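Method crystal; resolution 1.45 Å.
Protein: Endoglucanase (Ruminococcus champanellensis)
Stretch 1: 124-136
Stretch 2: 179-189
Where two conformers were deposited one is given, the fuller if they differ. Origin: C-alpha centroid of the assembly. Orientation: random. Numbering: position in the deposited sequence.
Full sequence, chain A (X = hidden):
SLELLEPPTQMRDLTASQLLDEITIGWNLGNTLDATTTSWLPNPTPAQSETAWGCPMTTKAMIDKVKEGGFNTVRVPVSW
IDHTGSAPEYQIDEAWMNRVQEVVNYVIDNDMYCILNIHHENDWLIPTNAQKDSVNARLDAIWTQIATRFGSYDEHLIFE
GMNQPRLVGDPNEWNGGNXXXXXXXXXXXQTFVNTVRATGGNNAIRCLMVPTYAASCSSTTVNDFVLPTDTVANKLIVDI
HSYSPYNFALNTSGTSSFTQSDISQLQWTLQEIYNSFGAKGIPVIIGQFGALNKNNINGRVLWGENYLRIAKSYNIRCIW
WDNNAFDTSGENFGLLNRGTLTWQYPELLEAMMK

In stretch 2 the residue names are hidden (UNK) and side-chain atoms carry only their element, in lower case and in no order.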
# COMPACT_ATOMS: atom_id res chain seq x y z
N TRP A 124 -4.12 10.24 14.24
CA TRP A 124 -5.54 10.57 14.32
C TRP A 124 -6.47 9.45 13.88
O TRP A 124 -7.62 9.42 14.32
CB TRP A 124 -5.86 11.82 13.48
CG TRP A 124 -5.62 11.66 12.01
CD1 TRP A 124 -4.46 11.95 11.35
CD2 TRP A 124 -6.54 11.20 11.00
NE1 TRP A 124 -4.59 11.68 10.01
CE2 TRP A 124 -5.86 11.22 9.77
CE3 TRP A 124 -7.87 10.76 11.03
CZ2 TRP A 124 -6.46 10.83 8.57
CZ3 TRP A 124 -8.46 10.37 9.84
CH2 TRP A 124 -7.76 10.41 8.63
N LEU A 125 -6.00 8.51 13.04
CA LEU A 125 -6.84 7.45 12.48
C LEU A 125 -6.97 6.31 13.50
O LEU A 125 -6.42 5.21 13.35
CB LEU A 125 -6.25 6.96 11.16
CG LEU A 125 -7.08 6.00 10.32
CD1 LEU A 125 -8.24 6.74 9.66
CD2 LEU A 125 -6.24 5.30 9.25
N ILE A 126 -7.71 6.60 14.56
CA ILE A 126 -7.79 5.74 15.74
C ILE A 126 -9.08 4.91 15.68
O ILE A 126 -10.18 5.49 15.68
CB ILE A 126 -7.75 6.60 17.02
CG1 ILE A 126 -6.42 7.35 17.10
CG2 ILE A 126 -8.00 5.75 18.26
CD1 ILE A 126 -6.47 8.54 18.05
N PRO A 127 -8.99 3.57 15.69
CA PRO A 127 -10.22 2.75 15.57
C PRO A 127 -10.87 2.41 16.91
O PRO A 127 -10.80 1.28 17.42
CB PRO A 127 -9.72 1.50 14.85
CG PRO A 127 -8.30 1.34 15.39
CD PRO A 127 -7.77 2.75 15.59
N THR A 128 -11.53 3.41 17.49
CA THR A 128 -12.29 3.24 18.71
C THR A 128 -13.64 3.93 18.54
O THR A 128 -13.77 4.87 17.75
CB THR A 128 -11.60 3.85 19.94
OG1 THR A 128 -11.50 5.27 19.76
CG2 THR A 128 -10.22 3.25 20.14
N ASN A 129 -14.63 3.48 19.31
CA ASN A 129 -15.93 4.14 19.27
C ASN A 129 -15.82 5.60 19.67
O ASN A 129 -16.55 6.45 19.16
CB ASN A 129 -16.91 3.43 20.20
CG ASN A 129 -17.39 2.11 19.64
OD1 ASN A 129 -17.34 1.88 18.44
ND2 ASN A 129 -17.85 1.23 20.52
N ALA A 130 -14.92 5.90 20.61
CA ALA A 130 -14.81 7.27 21.10
C ALA A 130 -14.29 8.21 20.02
O ALA A 130 -14.64 9.40 20.03
CB ALA A 130 -13.88 7.31 22.32
N GLN A 131 -13.47 7.72 19.09
CA GLN A 131 -12.92 8.55 18.03
C GLN A 131 -13.68 8.44 16.72
O GLN A 131 -13.45 9.26 15.82
CB GLN A 131 -11.45 8.19 17.80
CG GLN A 131 -10.55 8.60 18.95
CD GLN A 131 -10.44 10.11 19.07
OE1 GLN A 131 -10.38 10.82 18.06
NE2 GLN A 131 -10.41 10.61 20.30
N LYS A 132 -14.62 7.50 16.61
CA LYS A 132 -15.20 7.12 15.33
C LYS A 132 -15.79 8.30 14.56
O LYS A 132 -15.51 8.48 13.37
CB LYS A 132 -16.27 6.07 15.58
CG LYS A 132 -17.00 5.57 14.36
CD LYS A 132 -18.07 4.59 14.80
CE LYS A 132 -18.94 4.13 13.65
NZ LYS A 132 -19.98 3.15 14.11
N ASP A 133 -16.64 9.10 15.21
CA ASP A 133 -17.30 10.19 14.49
C ASP A 133 -16.29 11.21 13.99
O ASP A 133 -16.38 11.67 12.84
CB ASP A 133 -18.35 10.86 15.38
CG ASP A 133 -19.55 9.97 15.65
OD1 ASP A 133 -19.70 8.92 14.98
OD2 ASP A 133 -20.34 10.32 16.55
N SER A 134 -15.32 11.58 14.84
CA SER A 134 -14.29 12.54 14.45
C SER A 134 -13.46 12.00 13.30
O SER A 134 -13.16 12.73 12.34
CB SER A 134 -13.41 12.82 15.66
OG SER A 134 -12.31 13.66 15.35
N VAL A 135 -13.08 10.72 13.37
CA VAL A 135 -12.24 10.14 12.33
C VAL A 135 -13.00 10.05 11.01
O VAL A 135 -12.46 10.36 9.94
CB VAL A 135 -11.71 8.78 12.79
CG1 VAL A 135 -10.97 8.10 11.65
CG2 VAL A 135 -10.80 8.95 14.00
N ASN A 136 -14.27 9.62 11.06
CA ASN A 136 -15.05 9.56 9.83
C ASN A 136 -15.17 10.93 9.18
O ASN A 136 -15.10 11.05 7.95
CB ASN A 136 -16.42 8.95 10.10
CG ASN A 136 -16.43 7.44 9.97
OD1 ASN A 136 -15.76 6.87 9.11
ND2 ASN A 136 -17.20 6.78 10.83
N UNK A 179 -12.27 -6.43 19.19
CA UNK A 179 -13.47 -6.48 18.37
C UNK A 179 -13.95 -5.08 18.01
O UNK A 179 -14.39 -4.83 16.88
o UNK A 179 -16.55 -9.39 19.34
c UNK A 179 -14.55 -7.25 19.12
c UNK A 179 -16.85 -8.22 19.11
c UNK A 179 -15.88 -7.29 18.42
n UNK A 179 -18.01 -7.69 19.47
N UNK A 180 -13.89 -4.16 18.97
CA UNK A 180 -14.33 -2.79 18.71
C UNK A 180 -13.52 -2.16 17.58
O UNK A 180 -14.08 -1.52 16.69
c UNK A 180 -14.57 -0.51 19.85
o UNK A 180 -14.85 -0.36 22.22
o UNK A 180 -14.18 1.44 21.16
c UNK A 180 -14.22 -1.97 20.00
c UNK A 180 -14.53 0.24 21.17
N UNK A 181 -12.20 -2.35 17.59
CA UNK A 181 -11.38 -1.75 16.54
C UNK A 181 -11.72 -2.32 15.17
O UNK A 181 -11.75 -1.60 14.17
c UNK A 181 -9.90 -1.97 16.83
N UNK A 182 -11.93 -3.64 15.10
CA UNK A 182 -12.24 -4.26 13.81
C UNK A 182 -13.58 -3.77 13.29
O UNK A 182 -13.75 -3.53 12.09
c UNK A 182 -12.17 -5.78 13.95
c UNK A 182 -10.63 -7.76 14.45
n UNK A 182 -9.91 -8.54 17.11
c UNK A 182 -10.79 -6.24 14.39
n UNK A 182 -11.48 -8.45 15.40
c UNK A 182 -11.12 -8.82 16.63
n UNK A 182 -11.99 -9.47 17.39
N UNK A 183 -14.55 -3.59 14.20
CA UNK A 183 -15.84 -3.02 13.80
C UNK A 183 -15.66 -1.61 13.24
O UNK A 183 -16.15 -1.29 12.16
c UNK A 183 -18.16 -4.15 16.73
c UNK A 183 -17.38 -4.29 15.43
n UNK A 183 -19.07 -5.08 16.97
c UNK A 183 -16.78 -2.97 14.99
o UNK A 183 -17.95 -3.21 17.50
N UNK A 184 -15.00 -0.74 14.01
CA UNK A 184 -14.87 0.66 13.61
C UNK A 184 -14.17 0.79 12.26
O UNK A 184 -14.53 1.65 11.45
c UNK A 184 -15.03 1.50 15.98
c UNK A 184 -13.84 2.85 14.27
c UNK A 184 -14.15 1.44 14.73
N UNK A 185 -13.18 -0.06 11.98
CA UNK A 185 -12.49 -0.01 10.69
C UNK A 185 -13.44 -0.27 9.53
O UNK A 185 -13.31 0.35 8.47
c UNK A 185 -9.09 -1.29 12.03
c UNK A 185 -11.26 -0.96 10.72
c UNK A 185 -10.17 -0.33 11.60
c UNK A 185 -10.78 -1.27 9.31
N UNK A 186 -14.44 -1.14 9.72
CA UNK A 186 -15.44 -1.32 8.67
C UNK A 186 -16.17 -0.02 8.37
O UNK A 186 -16.49 0.27 7.21
c UNK A 186 -15.80 -3.80 9.10
o UNK A 186 -14.84 -4.08 8.37
c UNK A 186 -16.43 -2.42 9.04
n UNK A 186 -16.33 -4.66 9.96
N UNK A 187 -16.47 0.77 9.41
CA UNK A 187 -17.09 2.08 9.19
C UNK A 187 -16.18 3.01 8.40
O UNK A 187 -16.63 3.71 7.49
o UNK A 187 -18.03 3.98 10.39
c UNK A 187 -17.45 2.70 10.54
N UNK A 188 -14.89 3.02 8.75
CA UNK A 188 -13.95 3.90 8.06
C UNK A 188 -13.83 3.53 6.58
O UNK A 188 -13.80 4.41 5.71
c UNK A 188 -13.42 5.63 12.02
o UNK A 188 -12.24 5.83 14.07
c UNK A 188 -13.51 5.15 10.71
c UNK A 188 -12.50 4.37 10.16
c UNK A 188 -12.58 3.83 8.74
c UNK A 188 -12.31 5.35 12.79
c UNK A 188 -11.29 4.57 12.26
c UNK A 188 -11.39 4.09 10.96
N UNK A 189 -13.75 2.23 6.28
CA UNK A 189 -13.68 1.82 4.87
C UNK A 189 -14.97 2.20 4.14
O UNK A 189 -14.92 2.62 2.97
c UNK A 189 -11.98 -0.05 4.91
c UNK A 189 -13.43 0.32 4.75
n UNK A 189 -11.73 -1.25 5.42
o UNK A 189 -11.09 0.73 4.58
O HOH W 1 -18.29 -0.27 16.89
O HOH W 2 -18.80 -1.51 20.01
O HOH W 3 -14.05 3.86 22.64

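Position 179 opens the helix with three side-chain carbons, the third carrying one oxygen and one nitrogen. It touches nothing on stretch 1, and the amide makes it Gln179. Position 180 also has three carbons, but the third bears two oxygens. One of them accepts a hydrogen bond from the backbone N of Asn129 at 2.8 Å, nearly straight at 172°. A carboxylate of this length is Glu180, and its OE2 also takes a bond from water 3, which in turn accepts from Ala130 N. Two free amides of the opening turn are thereby served.

Position 181 has a lone side-chain carbon, CB, 3.9 Å from Pro127 CG, and its CA sits 3.2 Å from Pro127 O in a CA-H...O contact; this is Ala181. Position 182 has three carbons, a nitrogen, then a carbon with two more nitrogens, the guanidinium of Arg182; it points away and is bonded elsewhere in the structure. Position 183 repeats the three-carbon amide, Gln183, and reaches Asn129 only through water: waters 1 and 2 both donate to its OE1 and bond to OD1 and ND2 of Asn129, respectively.

Position 184 shows one carbon carrying two more, aimed toward stretch 1, where one of the pair meets Pro127 and the other Asn129. This is Val184, its CG1 3.8 Å from Pro127 CA and its CG2 3.4 Å from Asn129 OD1. Position 185 has four carbons, forked at the first, and its two-carbon arm packs against Pro127; it is Ile185, with CG1 3.8 Å from Pro127 CB. Position 186 has two carbons, the second with an oxygen and a nitrogen; Asn186 is out of reach. Position 187 has one carbon, then one oxygen that accepts a hydrogen bond from Asn136 ND2 at 3.0 Å; this is Ser187.

Position 188 has one carbon, then a ring of six carbons bearing one oxygen, which donates to Ile126 O at 2.6 Å. Val135 CG1 lies over one ring face, 3.5 Å from the ring centroid, and Asn136 OD1 approaches the edge. The residue is Tyr188, and that edge contact is 3.3 Å from Asn136 OD1 to Tyr188 CD1. Position 189 matches the side-chain pattern of 186, and Asn189 points away.

The rules are legible. Two helices run nearly parallel, 13° apart, with axes 10.2 Å apart at closest approach. Where Pro127 meets the partner helix, Ala181 makes close backbone contact with it, while Val184 and Ile185 supply apolar packing. Thr128 caps the first helix by accepting from Gln131 N through OG1, and Glu180 adds its carboxylate from across the interface. Tyr188, the most covered residue, joins the loop to the helix by combining one polar anchor with one packed face.

Stretch 2 179-189: QEARQVINSYN
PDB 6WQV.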